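Local coordinates for protein serine protease (Arthrobacter nicotinovorans, PDB 3WY8) that is a trypsin-like serine protease with keratinolytic activity, which probably cleaves peptide bonds through a Ser-His-Asp charge-relay system, at residues Ser29-Lys35 / Ala107-Ser113; Pro7-Ile11 / Phe176-Ser181; Trp72-Tyr78 / Phe95-Leu101. The contacts are given in a common frame with arbitrary orientation. Numbering follows the deposited sequence.

How the interactions relate
From the N terminus, residues 7-11 lead into the first strand of the N-terminal barrel and meet 176-181, at the end of strand 174-177 in the second sheet; interaction 2 thus closes the longest loop and joins the two halves of the trypsin-like fold. Nested inside it, interaction 1 ties the turn after strand 21-29 to helix 106-110 and the segment leaving it toward the second sheet. Interaction 3, innermost, pairs strands 72-78 and 94-98 of the barrel. Interactions 1 and 2 touch directly, Ser29 N lying 2.8 Å from His10 O; interaction 1 also packs against interaction 3, with Asn34 ND2 3.5 Å from Val97 CG1; interactions 2 and 3 stay about 8 Å apart at their nearest atoms.

Interaction 1: residues Ser29-Lys35 / Ala107-Ser113; sequences SVTAANK and ADVVGSS
Ser29, in the t rotamer, lays its side chain over the end of helix 106-110: Ser29 CB is 4.1 Å from Val110 CG2, and Ser29 OG donates a hydrogen bond to Gly111 O at 2.8 Å. Gly111 is where the chain leaves the helix, with positive phi (74°) and Gly111 N hydrogen-bonded to Ala107 O at 2.9 Å. Beyond it the extended Ser112 and Ser113 cross Ser29-Thr31 steeply and meet it at a single beta bridge, Val30 opposite Ser113 with CA atoms 4.6 Å apart: Ser113 N donates to Ser29 O and Thr31 N to Ser113 O, both at 2.8 Å. Ser113 OG is hydrogen-bonded to Asn28. Next to this bridge the hydroxyls Thr31 OG1 (m) and Ser112 OG (p) hydrogen-bond at 2.9 Å. The pairing belongs to the connection between the two beta domains of a trypsin-like protease, where the chain leaving the N-terminal barrel crosses the end of strand 21-29. Ala32-Lys35 form a type I beta turn, closed by Lys35 N to Ala32 O at 2.9 Å. Lys35 then takes positive phi (54°); Lys35 O accepts a hydrogen bond from Ala107 N at 2.9 Å, and Lys35 CB packs 3.9 Å from Ala107 CB. Its nearly extended side chain (m, then t throughout) reaches a salt bridge, Lys35 NZ to Asp108 OD1 at 3.1 Å.

Interaction 2: residues Pro7-Ile11 / Phe176-Ser181; sequences PVKHI and FIGNSS
Phe176, still in strand 174-177, points its CA-CB bond toward Pro7-Ile11 (chi1 m). Ile11 CD1 sits at the edge of its ring, 3.8 Å from Phe176 CE2, and His10 CE1 lies 3.7 Å from Phe176 CZ; the two aromatic rings are oblique, centroids 5.9 Å apart and planes at 79°. From Ile177 through Ser180 the chain swings away from the partner segment, with Gly178 at positive phi (102°). This connection to strand 185-188 belongs to the C-terminal sheet, whereas Pro7-Ile11 leads into the N-terminal barrel of the trypsin-like fold, so the contact bridges the two domains. Ser181 returns to Pro7-Ile11: Ser181 OG is 3.8 Å from Val8 CG2 and Ser181 O 3.1 Å from His10 CE1. A water joins Ser181 OG (3.1 Å) to His10 NE2 (3.0 Å). On the other segment, Val8-Ile11 form a type I beta turn with Ile11 N hydrogen-bonded to Val8 O at 3.1 Å, and His10 (chi1 p) has ND1 hydrogen-bonded to Asn28 OD1.

Interaction 3: residues Trp72-Tyr78 / Phe95-Leu101; sequences WTAKALY and FAVMNTL
A classic beta bulge interrupts the pairing: Lys75 and Ala76 both face Val97, whose O accepts from Lys75 N at 2.8 Å and from Ala76 N at 3.3 Å. Lys75, with psi near -30°, turns a corner in its strand, and the register shifts by one. Before it, Ala74 stands opposite Met98 as a non-hydrogen-bonded pair (CA-CA 4.2 Å), and Asn99 N donates to Thr73 O at 2.8 Å. After it, strand 76-78 runs antiparallel to 95-98 at 162°, axes 4.8 Å apart, against 118° for strand 72-74. The two strands are neighbours in the closed six-stranded N-terminal barrel of this trypsin-like protease. Ala76-Val97 and Tyr78-Phe95 are hydrogen-bonded pairs: Val97 N to Ala76 O, Tyr78 N to Phe95 O and Phe95 N to Tyr78 O are all 2.9 Å. On the face of Ala76, Tyr78, Phe95 and Val97, Tyr78 CE2 touches Val97 CG2 at 3.7 Å, and Tyr78 and Phe95 pack against helix 207-218; on the other, Leu77 CD2 meets Ala96 CB at 3.7 Å. Leu101 CB makes a CH-pi contact over the six-membered Trp72 ring, 3.6 Å from its centroid, and a water links Thr73 N (2.9 Å) to Asn99 O (3.1 Å).

Interaction 1: residues Ser29-Lys35 / Ala107-Ser113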
ATOM      1  N   SER A  29      -5.909  -5.807   0.399  1.00 15.90           N
ATOM      2  CA  SER A  29      -6.107  -7.067   1.104  1.00 16.46           C
ATOM      3  C   SER A  29      -5.181  -8.124   0.496  1.00 16.60           C
ATOM      4  O   SER A  29      -5.264  -8.421  -0.698  1.00 16.49           O
ATOM      5  CB  SER A  29      -7.570  -7.511   1.022  1.00 16.67           C
ATOM      6  OG  SER A  29      -7.753  -8.782   1.635  1.00 16.97           O
ATOM      7  N   VAL A  30      -4.283  -8.665   1.317  1.00 17.03           N
ATOM      8  CA  VAL A  30      -3.316  -9.664   0.841  1.00 17.20           C
ATOM      9  C   VAL A  30      -3.549 -11.008   1.513  1.00 17.65           C
ATOM     10  O   VAL A  30      -3.973 -11.072   2.668  1.00 17.57           O
ATOM     11  CB  VAL A  30      -1.838  -9.215   1.014  1.00 16.87           C
ATOM     12  CG1 VAL A  30      -1.524  -8.046   0.080  1.00 17.07           C
ATOM     13  CG2 VAL A  30      -1.513  -8.850   2.467  1.00 16.98           C
ATOM     14  N   THR A  31      -3.280 -12.080   0.774  1.00 18.19           N
ATOM     15  CA  THR A  31      -3.523 -13.425   1.281  1.00 18.79           C
ATOM     16  C   THR A  31      -2.692 -13.654   2.539  1.00 18.92           C
ATOM     17  O   THR A  31      -1.528 -13.276   2.596  1.00 19.12           O
ATOM     18  CB  THR A  31      -3.217 -14.492   0.220  1.00 18.90           C
ATOM     19  OG1 THR A  31      -3.928 -14.175  -0.987  1.00 21.25           O
ATOM     20  CG2 THR A  31      -3.645 -15.866   0.701  1.00 17.89           C
ATOM     21  N   ALA A  32      -3.318 -14.251   3.547  1.00 18.99           N
ATOM     22  CA  ALA A  32      -2.698 -14.442   4.853  1.00 19.28           C
ATOM     23  C   ALA A  32      -3.537 -15.420   5.653  1.00 19.32           C
ATOM     24  O   ALA A  32      -4.765 -15.407   5.552  1.00 19.40           O
ATOM     25  CB  ALA A  32      -2.606 -13.113   5.592  1.00 19.02           C
ATOM     26  N   ALA A  33      -2.878 -16.254   6.458  1.00 19.78           N
ATOM     27  CA  ALA A  33      -3.577 -17.233   7.295  1.00 19.98           C
ATOM     28  C   ALA A  33      -4.685 -16.606   8.147  1.00 20.16           C
ATOM     29  O   ALA A  33      -5.739 -17.215   8.339  1.00 20.35           O
ATOM     30  CB  ALA A  33      -2.593 -17.994   8.169  1.00 20.08           C
ATOM     31  N   ASN A  34      -4.455 -15.387   8.640  1.00 20.14           N
ATOM     32  CA  ASN A  34      -5.446 -14.702   9.472  1.00 20.28           C
ATOM     33  C   ASN A  34      -6.641 -14.104   8.711  1.00 20.28           C
ATOM     34  O   ASN A  34      -7.598 -13.620   9.330  1.00 20.16           O
ATOM     35  CB  ASN A  34      -4.784 -13.650  10.380  1.00 20.41           C
ATOM     36  CG  ASN A  34      -4.075 -12.538   9.606  1.00 20.44           C
ATOM     37  OD1 ASN A  34      -4.310 -12.323   8.414  1.00 20.60           O
ATOM     38  ND2 ASN A  34      -3.201 -11.819  10.300  1.00 20.50           N
ATOM     39  N   LYS A  35      -6.569 -14.139   7.378  1.00 20.13           N
ATOM     40  CA  LYS A  35      -7.601 -13.587   6.485  1.00 20.00           C
ATOM     41  C   LYS A  35      -7.944 -12.124   6.783  1.00 19.63           C
ATOM     42  O   LYS A  35      -9.059 -11.663   6.496  1.00 19.19           O
ATOM     43  CB  LYS A  35      -8.869 -14.446   6.520  1.00 20.23           C
ATOM     44  CG  LYS A  35      -8.698 -15.837   5.927  1.00 21.20           C
ATOM     45  CD  LYS A  35      -9.996 -16.610   6.029  1.00 24.33           C
ATOM     46  CE  LYS A  35      -9.896 -17.954   5.339  1.00 26.10           C
ATOM     47  NZ  LYS A  35     -11.246 -18.536   5.126  1.00 28.59           N
ATOM     48  N   ALA A 107     -10.797 -10.914   4.278  1.00 21.14           N
ATOM     49  CA  ALA A 107     -10.566 -11.679   3.052  1.00 21.12           C
ATOM     50  C   ALA A 107     -11.760 -12.546   2.659  1.00 21.49           C
ATOM     51  O   ALA A 107     -11.936 -12.867   1.482  1.00 21.34           O
ATOM     52  CB  ALA A 107      -9.300 -12.522   3.179  1.00 20.95           C
ATOM     53  N   ASP A 108     -12.582 -12.913   3.641  1.00 21.65           N
ATOM     54  CA  ASP A 108     -13.809 -13.658   3.369  1.00 22.08           C
ATOM     55  C   ASP A 108     -14.861 -12.783   2.692  1.00 21.88           C
ATOM     56  O   ASP A 108     -15.723 -13.291   1.968  1.00 22.40           O
ATOM     57  CB  ASP A 108     -14.371 -14.280   4.649  1.00 22.36           C
ATOM     58  CG  ASP A 108     -13.626 -15.544   5.068  1.00 23.79           C
ATOM     59  OD1 ASP A 108     -13.080 -16.253   4.192  1.00 25.20           O
ATOM     60  OD2 ASP A 108     -13.598 -15.836   6.282  1.00 25.52           O
ATOM     61  N   VAL A 109     -14.773 -11.473   2.921  1.00 21.12           N
ATOM     62  CA  VAL A 109     -15.709 -10.508   2.344  1.00 20.63           C
ATOM     63  C   VAL A 109     -15.220  -9.969   0.995  1.00 20.28           C
ATOM     64  O   VAL A 109     -15.997  -9.895   0.040  1.00 20.43           O
ATOM     65  CB  VAL A 109     -16.008  -9.341   3.325  1.00 20.48           C
ATOM     66  CG1 VAL A 109     -17.052  -8.371   2.742  1.00 20.49           C
ATOM     67  CG2 VAL A 109     -16.480  -9.881   4.665  1.00 20.70           C
ATOM     68  N   VAL A 110     -13.940  -9.607   0.913  1.00 19.63           N
ATOM     69  CA  VAL A 110     -13.423  -8.920  -0.284  1.00 19.55           C
ATOM     70  C   VAL A 110     -12.348  -9.678  -1.073  1.00 19.46           C
ATOM     71  O   VAL A 110     -11.854  -9.184  -2.089  1.00 19.55           O
ATOM     72  CB  VAL A 110     -12.915  -7.485   0.044  1.00 19.68           C
ATOM     73  CG1 VAL A 110     -14.003  -6.669   0.717  1.00 19.85           C
ATOM     74  CG2 VAL A 110     -11.656  -7.528   0.912  1.00 18.97           C
ATOM     75  N   GLY A 111     -11.988 -10.873  -0.611  1.00 19.46           N
ATOM     76  CA  GLY A 111     -10.911 -11.630  -1.240  1.00 19.05           C
ATOM     77  C   GLY A 111      -9.560 -11.030  -0.892  1.00 19.13           C
ATOM     78  O   GLY A 111      -9.462 -10.170  -0.015  1.00 18.72           O
ATOM     79  N   SER A 112      -8.522 -11.483  -1.587  1.00 19.28           N
ATOM     80  CA  SER A 112      -7.162 -11.027  -1.318  1.00 19.23           C
ATOM     81  C   SER A 112      -6.227 -11.312  -2.489  1.00 19.31           C
ATOM     82  O   SER A 112      -6.504 -12.175  -3.330  1.00 19.57           O
ATOM     83  CB  SER A 112      -6.625 -11.680  -0.042  1.00 19.36           C
ATOM     84  OG  SER A 112      -6.521 -13.085  -0.197  1.00 20.18           O
ATOM     85  N   SER A 113      -5.122 -10.571  -2.536  1.00 18.69           N
ATOM     86  CA  SER A 113      -4.100 -10.762  -3.555  1.00 18.43           C
ATOM     87  C   SER A 113      -2.999 -11.668  -3.034  1.00 18.42           C
ATOM     88  O   SER A 113      -2.604 -11.569  -1.870  1.00 18.91           O
ATOM     89  CB  SER A 113      -3.472  -9.424  -3.935  1.00 18.21           C
ATOM     90  OG  SER A 113      -4.437  -8.521  -4.442  1.00 17.41           O
TER

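Interaction 2: residues Pro7-Ile11 / Phe176-Ser181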
ATOM      1  N   PRO A   7     -13.922   0.474  -8.913  1.00 19.55           N
ATOM      2  CA  PRO A   7     -13.459  -0.065  -7.639  1.00 19.49           C
ATOM      3  C   PRO A   7     -13.087  -1.542  -7.740  1.00 19.26           C
ATOM      4  O   PRO A   7     -13.745  -2.312  -8.450  1.00 19.44           O
ATOM      5  CB  PRO A   7     -14.670   0.117  -6.723  1.00 19.72           C
ATOM      6  CG  PRO A   7     -15.394   1.284  -7.304  1.00 19.88           C
ATOM      7  CD  PRO A   7     -15.238   1.128  -8.779  1.00 19.52           C
ATOM      8  N   VAL A   8     -12.020  -1.913  -7.047  1.00 18.93           N
ATOM      9  CA  VAL A   8     -11.559  -3.291  -7.003  1.00 18.74           C
ATOM     10  C   VAL A   8     -11.771  -3.755  -5.573  1.00 18.79           C
ATOM     11  O   VAL A   8     -11.347  -3.088  -4.624  1.00 18.68           O
ATOM     12  CB  VAL A   8     -10.071  -3.399  -7.422  1.00 18.44           C
ATOM     13  CG1 VAL A   8      -9.518  -4.811  -7.180  1.00 18.59           C
ATOM     14  CG2 VAL A   8      -9.897  -2.994  -8.891  1.00 18.43           C
ATOM     15  N   LYS A   9     -12.446  -4.894  -5.429  1.00 18.99           N
ATOM     16  CA  LYS A   9     -12.920  -5.380  -4.140  1.00 19.39           C
ATOM     17  C   LYS A   9     -11.842  -5.374  -3.055  1.00 19.01           C
ATOM     18  O   LYS A   9     -12.089  -4.927  -1.934  1.00 19.18           O
ATOM     19  CB  LYS A   9     -13.486  -6.795  -4.303  1.00 19.82           C
ATOM     20  CG  LYS A   9     -14.704  -7.063  -3.445  1.00 22.27           C
ATOM     21  CD  LYS A   9     -15.290  -8.457  -3.700  1.00 25.13           C
ATOM     22  CE  LYS A   9     -15.916  -8.573  -5.088  1.00 28.02           C
ATOM     23  NZ  LYS A   9     -16.538  -9.915  -5.316  1.00 30.18           N
ATOM     24  N   HIS A  10     -10.649  -5.848  -3.406  1.00 18.51           N
ATOM     25  CA  HIS A  10      -9.579  -6.037  -2.428  1.00 17.86           C
ATOM     26  C   HIS A  10      -8.689  -4.803  -2.201  1.00 17.59           C
ATOM     27  O   HIS A  10      -7.918  -4.764  -1.240  1.00 17.60           O
ATOM     28  CB  HIS A  10      -8.726  -7.274  -2.775  1.00 17.85           C
ATOM     29  CG  HIS A  10      -8.186  -7.277  -4.173  1.00 18.02           C
ATOM     30  ND1 HIS A  10      -7.053  -6.581  -4.536  1.00 18.17           N
ATOM     31  CD2 HIS A  10      -8.615  -7.906  -5.293  1.00 18.44           C
ATOM     32  CE1 HIS A  10      -6.810  -6.778  -5.821  1.00 18.57           C
ATOM     33  NE2 HIS A  10      -7.740  -7.584  -6.302  1.00 18.33           N
ATOM     34  N   ILE A  11      -8.808  -3.806  -3.078  1.00 17.13           N
ATOM     35  CA  ILE A  11      -8.031  -2.565  -2.960  1.00 16.51           C
ATOM     36  C   ILE A  11      -8.868  -1.510  -2.243  1.00 16.53           C
ATOM     37  O   ILE A  11     -10.050  -1.333  -2.550  1.00 16.37           O
ATOM     38  CB  ILE A  11      -7.592  -2.009  -4.342  1.00 16.44           C
ATOM     39  CG1 ILE A  11      -6.856  -3.078  -5.155  1.00 16.08           C
ATOM     40  CG2 ILE A  11      -6.725  -0.746  -4.172  1.00 16.37           C
ATOM     41  CD1 ILE A  11      -6.441  -2.625  -6.549  1.00 15.00           C
ATOM     42  N   PHE A 176       1.096  -4.467  -8.693  1.00 15.67           N
ATOM     43  CA  PHE A 176       0.921  -5.848  -9.143  1.00 16.08           C
ATOM     44  C   PHE A 176       1.854  -6.133 -10.301  1.00 16.42           C
ATOM     45  O   PHE A 176       1.948  -5.331 -11.231  1.00 16.80           O
ATOM     46  CB  PHE A 176      -0.526  -6.110  -9.576  1.00 16.10           C
ATOM     47  CG  PHE A 176      -1.533  -5.889  -8.484  1.00 15.67           C
ATOM     48  CD1 PHE A 176      -1.726  -6.849  -7.500  1.00 16.19           C
ATOM     49  CD2 PHE A 176      -2.281  -4.717  -8.440  1.00 15.46           C
ATOM     50  CE1 PHE A 176      -2.656  -6.645  -6.474  1.00 16.63           C
ATOM     51  CE2 PHE A 176      -3.209  -4.505  -7.426  1.00 15.53           C
ATOM     52  CZ  PHE A 176      -3.398  -5.465  -6.440  1.00 16.92           C
ATOM     53  N   ILE A 177       2.560  -7.262 -10.240  1.00 16.84           N
ATOM     54  CA  ILE A 177       3.371  -7.703 -11.380  1.00 17.21           C
ATOM     55  C   ILE A 177       2.430  -7.962 -12.549  1.00 17.49           C
ATOM     56  O   ILE A 177       1.436  -8.669 -12.398  1.00 17.35           O
ATOM     57  CB  ILE A 177       4.159  -8.996 -11.085  1.00 17.19           C
ATOM     58  CG1 ILE A 177       5.097  -8.799  -9.891  1.00 17.18           C
ATOM     59  CG2 ILE A 177       4.948  -9.433 -12.328  1.00 17.34           C
ATOM     60  CD1 ILE A 177       5.654 -10.109  -9.318  1.00 17.18           C
ATOM     61  N   GLY A 178       2.743  -7.383 -13.705  1.00 18.38           N
ATOM     62  CA  GLY A 178       1.909  -7.564 -14.890  1.00 19.29           C
ATOM     63  C   GLY A 178       1.016  -6.373 -15.164  1.00 20.16           C
ATOM     64  O   GLY A 178       1.401  -5.230 -14.899  1.00 20.20           O
ATOM     65  N   ASN A 179      -0.181  -6.644 -15.684  1.00 20.84           N
ATOM     66  CA  ASN A 179      -1.080  -5.586 -16.157  1.00 21.90           C
ATOM     67  C   ASN A 179      -2.490  -5.612 -15.570  1.00 21.64           C
ATOM     68  O   ASN A 179      -3.409  -4.998 -16.124  1.00 21.66           O
ATOM     69  CB  ASN A 179      -1.154  -5.609 -17.692  1.00 22.46           C
ATOM     70  CG  ASN A 179      -1.748  -6.904 -18.243  1.00 25.04           C
ATOM     71  OD1 ASN A 179      -2.174  -7.792 -17.493  1.00 27.94           O
ATOM     72  ND2 ASN A 179      -1.780  -7.013 -19.570  1.00 28.72           N
ATOM     73  N   SER A 180      -2.662  -6.315 -14.452  1.00 21.39           N
ATOM     74  CA  SER A 180      -3.989  -6.519 -13.872  1.00 21.44           C
ATOM     75  C   SER A 180      -3.996  -6.437 -12.348  1.00 20.95           C
ATOM     76  O   SER A 180      -3.022  -6.801 -11.694  1.00 20.73           O
ATOM     77  CB  SER A 180      -4.557  -7.874 -14.315  1.00 21.60           C
ATOM     78  OG  SER A 180      -5.784  -8.145 -13.661  1.00 23.04           O
ATOM     79  N   SER A 181      -5.120  -5.978 -11.803  1.00 20.64           N
ATOM     80  CA  SER A 181      -5.349  -5.945 -10.355  1.00 20.23           C
ATOM     81  C   SER A 181      -5.526  -7.340  -9.768  1.00 20.11           C
ATOM     82  O   SER A 181      -5.522  -7.505  -8.548  1.00 19.63           O
ATOM     83  CB  SER A 181      -6.585  -5.100 -10.036  1.00 20.47           C
ATOM     84  OG  SER A 181      -7.750  -5.648 -10.633  1.00 20.89           O
TER
HETATM   85  O   HOH W   1      -8.781  -8.091  -9.036  1.00 22.93           O

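Interaction 3: residues Trp72-Tyr78 / Phe95-Leu101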
ATOM      1  N   TRP A  72     -13.214  -1.000   8.007  1.00 20.28           N
ATOM      2  CA  TRP A  72     -12.479  -1.989   8.785  1.00 20.44           C
ATOM      3  C   TRP A  72     -11.431  -1.310   9.651  1.00 20.79           C
ATOM      4  O   TRP A  72     -10.699  -0.443   9.179  1.00 20.80           O
ATOM      5  CB  TRP A  72     -11.843  -3.025   7.847  1.00 20.24           C
ATOM      6  CG  TRP A  72     -12.869  -3.811   7.078  1.00 19.80           C
ATOM      7  CD1 TRP A  72     -13.619  -3.376   6.017  1.00 19.32           C
ATOM      8  CD2 TRP A  72     -13.277  -5.160   7.330  1.00 18.86           C
ATOM      9  NE1 TRP A  72     -14.463  -4.378   5.587  1.00 18.64           N
ATOM     10  CE2 TRP A  72     -14.274  -5.482   6.377  1.00 19.25           C
ATOM     11  CE3 TRP A  72     -12.890  -6.134   8.262  1.00 19.12           C
ATOM     12  CZ2 TRP A  72     -14.892  -6.740   6.332  1.00 19.13           C
ATOM     13  CZ3 TRP A  72     -13.510  -7.383   8.218  1.00 19.66           C
ATOM     14  CH2 TRP A  72     -14.499  -7.670   7.258  1.00 19.48           C
ATOM     15  N   THR A  73     -11.370  -1.704  10.923  1.00 21.46           N
ATOM     16  CA  THR A  73     -10.454  -1.095  11.889  1.00 21.90           C
ATOM     17  C   THR A  73      -9.265  -2.018  12.171  1.00 21.84           C
ATOM     18  O   THR A  73      -9.434  -3.229  12.306  1.00 22.10           O
ATOM     19  CB  THR A  73     -11.189  -0.760  13.210  1.00 22.02           C
ATOM     20  OG1 THR A  73     -12.312   0.082  12.924  1.00 22.91           O
ATOM     21  CG2 THR A  73     -10.260  -0.042  14.199  1.00 22.69           C
ATOM     22  N   ALA A  74      -8.066  -1.441  12.253  1.00 22.05           N
ATOM     23  CA  ALA A  74      -6.856  -2.215  12.541  1.00 22.39           C
ATOM     24  C   ALA A  74      -6.785  -2.609  14.005  1.00 22.64           C
ATOM     25  O   ALA A  74      -6.986  -1.775  14.890  1.00 22.88           O
ATOM     26  CB  ALA A  74      -5.609  -1.432  12.158  1.00 22.21           C
ATOM     27  N   LYS A  75      -6.498  -3.881  14.258  1.00 22.66           N
ATOM     28  CA  LYS A  75      -6.192  -4.304  15.619  1.00 22.82           C
ATOM     29  C   LYS A  75      -4.692  -4.250  15.894  1.00 22.18           C
ATOM     30  O   LYS A  75      -4.282  -3.999  17.021  1.00 22.67           O
ATOM     31  CB  LYS A  75      -6.787  -5.676  15.951  1.00 23.33           C
ATOM     32  CG  LYS A  75      -6.226  -6.845  15.187  1.00 25.17           C
ATOM     33  CD  LYS A  75      -6.637  -8.154  15.846  1.00 26.72           C
ATOM     34  CE  LYS A  75      -5.973  -9.318  15.146  1.00 27.80           C
ATOM     35  NZ  LYS A  75      -6.646 -10.616  15.419  1.00 29.23           N
ATOM     36  N   ALA A  76      -3.875  -4.463  14.864  1.00 21.35           N
ATOM     37  CA  ALA A  76      -2.422  -4.405  15.021  1.00 20.56           C
ATOM     38  C   ALA A  76      -1.731  -3.929  13.749  1.00 20.10           C
ATOM     39  O   ALA A  76      -2.290  -4.023  12.659  1.00 19.90           O
ATOM     40  CB  ALA A  76      -1.877  -5.762  15.462  1.00 20.46           C
ATOM     41  N   LEU A  77      -0.519  -3.399  13.909  1.00 19.56           N
ATOM     42  CA  LEU A  77       0.248  -2.835  12.799  1.00 19.46           C
ATOM     43  C   LEU A  77       1.678  -3.335  12.859  1.00 19.37           C
ATOM     44  O   LEU A  77       2.284  -3.373  13.938  1.00 19.41           O
ATOM     45  CB  LEU A  77       0.232  -1.304  12.853  1.00 19.52           C
ATOM     46  CG  LEU A  77      -1.130  -0.620  12.957  1.00 19.52           C
ATOM     47  CD1 LEU A  77      -0.964   0.831  13.400  1.00 19.68           C
ATOM     48  CD2 LEU A  77      -1.898  -0.723  11.643  1.00 20.23           C
ATOM     49  N   TYR A  78       2.216  -3.715  11.701  1.00 19.23           N
ATOM     50  CA  TYR A  78       3.537  -4.341  11.625  1.00 19.41           C
ATOM     51  C   TYR A  78       4.427  -3.695  10.577  1.00 19.63           C
ATOM     52  O   TYR A  78       4.160  -3.796   9.383  1.00 19.65           O
ATOM     53  CB  TYR A  78       3.395  -5.839  11.344  1.00 19.38           C
ATOM     54  CG  TYR A  78       2.593  -6.542  12.409  1.00 19.53           C
ATOM     55  CD1 TYR A  78       3.215  -7.064  13.543  1.00 20.03           C
ATOM     56  CD2 TYR A  78       1.207  -6.649  12.306  1.00 18.70           C
ATOM     57  CE1 TYR A  78       2.475  -7.693  14.537  1.00 20.08           C
ATOM     58  CE2 TYR A  78       0.456  -7.276  13.296  1.00 19.61           C
ATOM     59  CZ  TYR A  78       1.097  -7.794  14.408  1.00 19.88           C
ATOM     60  OH  TYR A  78       0.349  -8.414  15.383  1.00 19.10           O
ATOM     61  N   PHE A  95       2.302  -3.924   7.178  1.00 17.13           N
ATOM     62  CA  PHE A  95       1.094  -4.712   7.074  1.00 17.45           C
ATOM     63  C   PHE A  95       0.225  -4.470   8.287  1.00 17.65           C
ATOM     64  O   PHE A  95       0.690  -4.506   9.425  1.00 18.11           O
ATOM     65  CB  PHE A  95       1.423  -6.201   6.916  1.00 17.28           C
ATOM     66  CG  PHE A  95       2.275  -6.491   5.718  1.00 17.00           C
ATOM     67  CD1 PHE A  95       1.693  -6.781   4.489  1.00 16.90           C
ATOM     68  CD2 PHE A  95       3.664  -6.425   5.807  1.00 17.07           C
ATOM     69  CE1 PHE A  95       2.483  -7.029   3.366  1.00 17.37           C
ATOM     70  CE2 PHE A  95       4.465  -6.662   4.689  1.00 17.11           C
ATOM     71  CZ  PHE A  95       3.872  -6.969   3.467  1.00 16.94           C
ATOM     72  N   ALA A  96      -1.040  -4.181   8.023  1.00 17.92           N
ATOM     73  CA  ALA A  96      -2.004  -3.993   9.083  1.00 18.14           C
ATOM     74  C   ALA A  96      -2.843  -5.257   9.194  1.00 18.61           C
ATOM     75  O   ALA A  96      -3.156  -5.891   8.184  1.00 18.69           O
ATOM     76  CB  ALA A  96      -2.866  -2.789   8.777  1.00 18.31           C
ATOM     77  N   VAL A  97      -3.196  -5.631  10.422  1.00 18.87           N
ATOM     78  CA  VAL A  97      -4.091  -6.762  10.655  1.00 19.35           C
ATOM     79  C   VAL A  97      -5.408  -6.226  11.201  1.00 19.55           C
ATOM     80  O   VAL A  97      -5.433  -5.531  12.215  1.00 19.54           O
ATOM     81  CB  VAL A  97      -3.474  -7.811  11.604  1.00 19.38           C
ATOM     82  CG1 VAL A  97      -4.453  -8.958  11.851  1.00 20.04           C
ATOM     83  CG2 VAL A  97      -2.188  -8.347  11.008  1.00 19.51           C
ATOM     84  N   MET A  98      -6.494  -6.542  10.501  1.00 20.35           N
ATOM     85  CA  MET A  98      -7.786  -5.912  10.755  1.00 21.41           C
ATOM     86  C   MET A  98      -8.629  -6.716  11.731  1.00 21.76           C
ATOM     87  O   MET A  98      -8.583  -7.949  11.733  1.00 22.13           O
ATOM     88  CB  MET A  98      -8.554  -5.723   9.439  1.00 21.58           C
ATOM     89  CG  MET A  98      -7.773  -5.020   8.326  1.00 22.79           C
ATOM     90  SD  MET A  98      -7.208  -3.350   8.754  1.00 27.30           S
ATOM     91  CE  MET A  98      -5.594  -3.629   9.371  1.00 29.36           C
ATOM     92  N   ASN A  99      -9.388  -6.011  12.566  1.00 22.17           N
ATOM     93  CA  ASN A  99     -10.446  -6.624  13.362  1.00 22.72           C
ATOM     94  C   ASN A  99     -11.494  -7.243  12.447  1.00 22.87           C
ATOM     95  O   ASN A  99     -11.623  -6.853  11.286  1.00 22.61           O
ATOM     96  CB  ASN A  99     -11.139  -5.567  14.231  1.00 22.90           C
ATOM     97  CG  ASN A  99     -10.304  -5.133  15.414  1.00 23.86           C
ATOM     98  OD1 ASN A  99      -9.901  -5.950  16.242  1.00 26.29           O
ATOM     99  ND2 ASN A  99     -10.061  -3.833  15.516  1.00 24.78           N
ATOM    100  N   THR A 100     -12.247  -8.208  12.971  1.00 23.33           N
ATOM    101  CA  THR A 100     -13.429  -8.689  12.275  1.00 23.83           C
ATOM    102  C   THR A 100     -14.483  -7.582  12.237  1.00 24.40           C
ATOM    103  O   THR A 100     -14.531  -6.726  13.126  1.00 24.65           O
ATOM    104  CB  THR A 100     -14.024  -9.956  12.932  1.00 24.01           C
ATOM    105  OG1 THR A 100     -14.177  -9.743  14.341  1.00 24.36           O
ATOM    106  CG2 THR A 100     -13.118 -11.157  12.691  1.00 23.53           C
ATOM    107  N   LEU A 101     -15.299  -7.588  11.189  1.00 24.74           N
ATOM    108  CA  LEU A 101     -16.421  -6.664  11.074  1.00 25.38           C
ATOM    109  C   LEU A 101     -17.698  -7.475  10.906  1.00 25.89           C
ATOM    110  O   LEU A 101     -17.819  -8.261   9.965  1.00 25.82           O
ATOM    111  CB  LEU A 101     -16.227  -5.705   9.894  1.00 25.27           C
ATOM    112  CG  LEU A 101     -17.270  -4.597   9.698  1.00 25.39           C
ATOM    113  CD1 LEU A 101     -17.164  -3.531  10.788  1.00 25.75           C
ATOM    114  CD2 LEU A 101     -17.119  -3.969   8.318  1.00 25.21           C
TER
HETATM  115  O   HOH W   2     -12.898  -4.085  11.444  1.00 25.24           O
HETATM  116  O   HOH W   3      -8.540 -10.321  12.780  1.00 34.59           O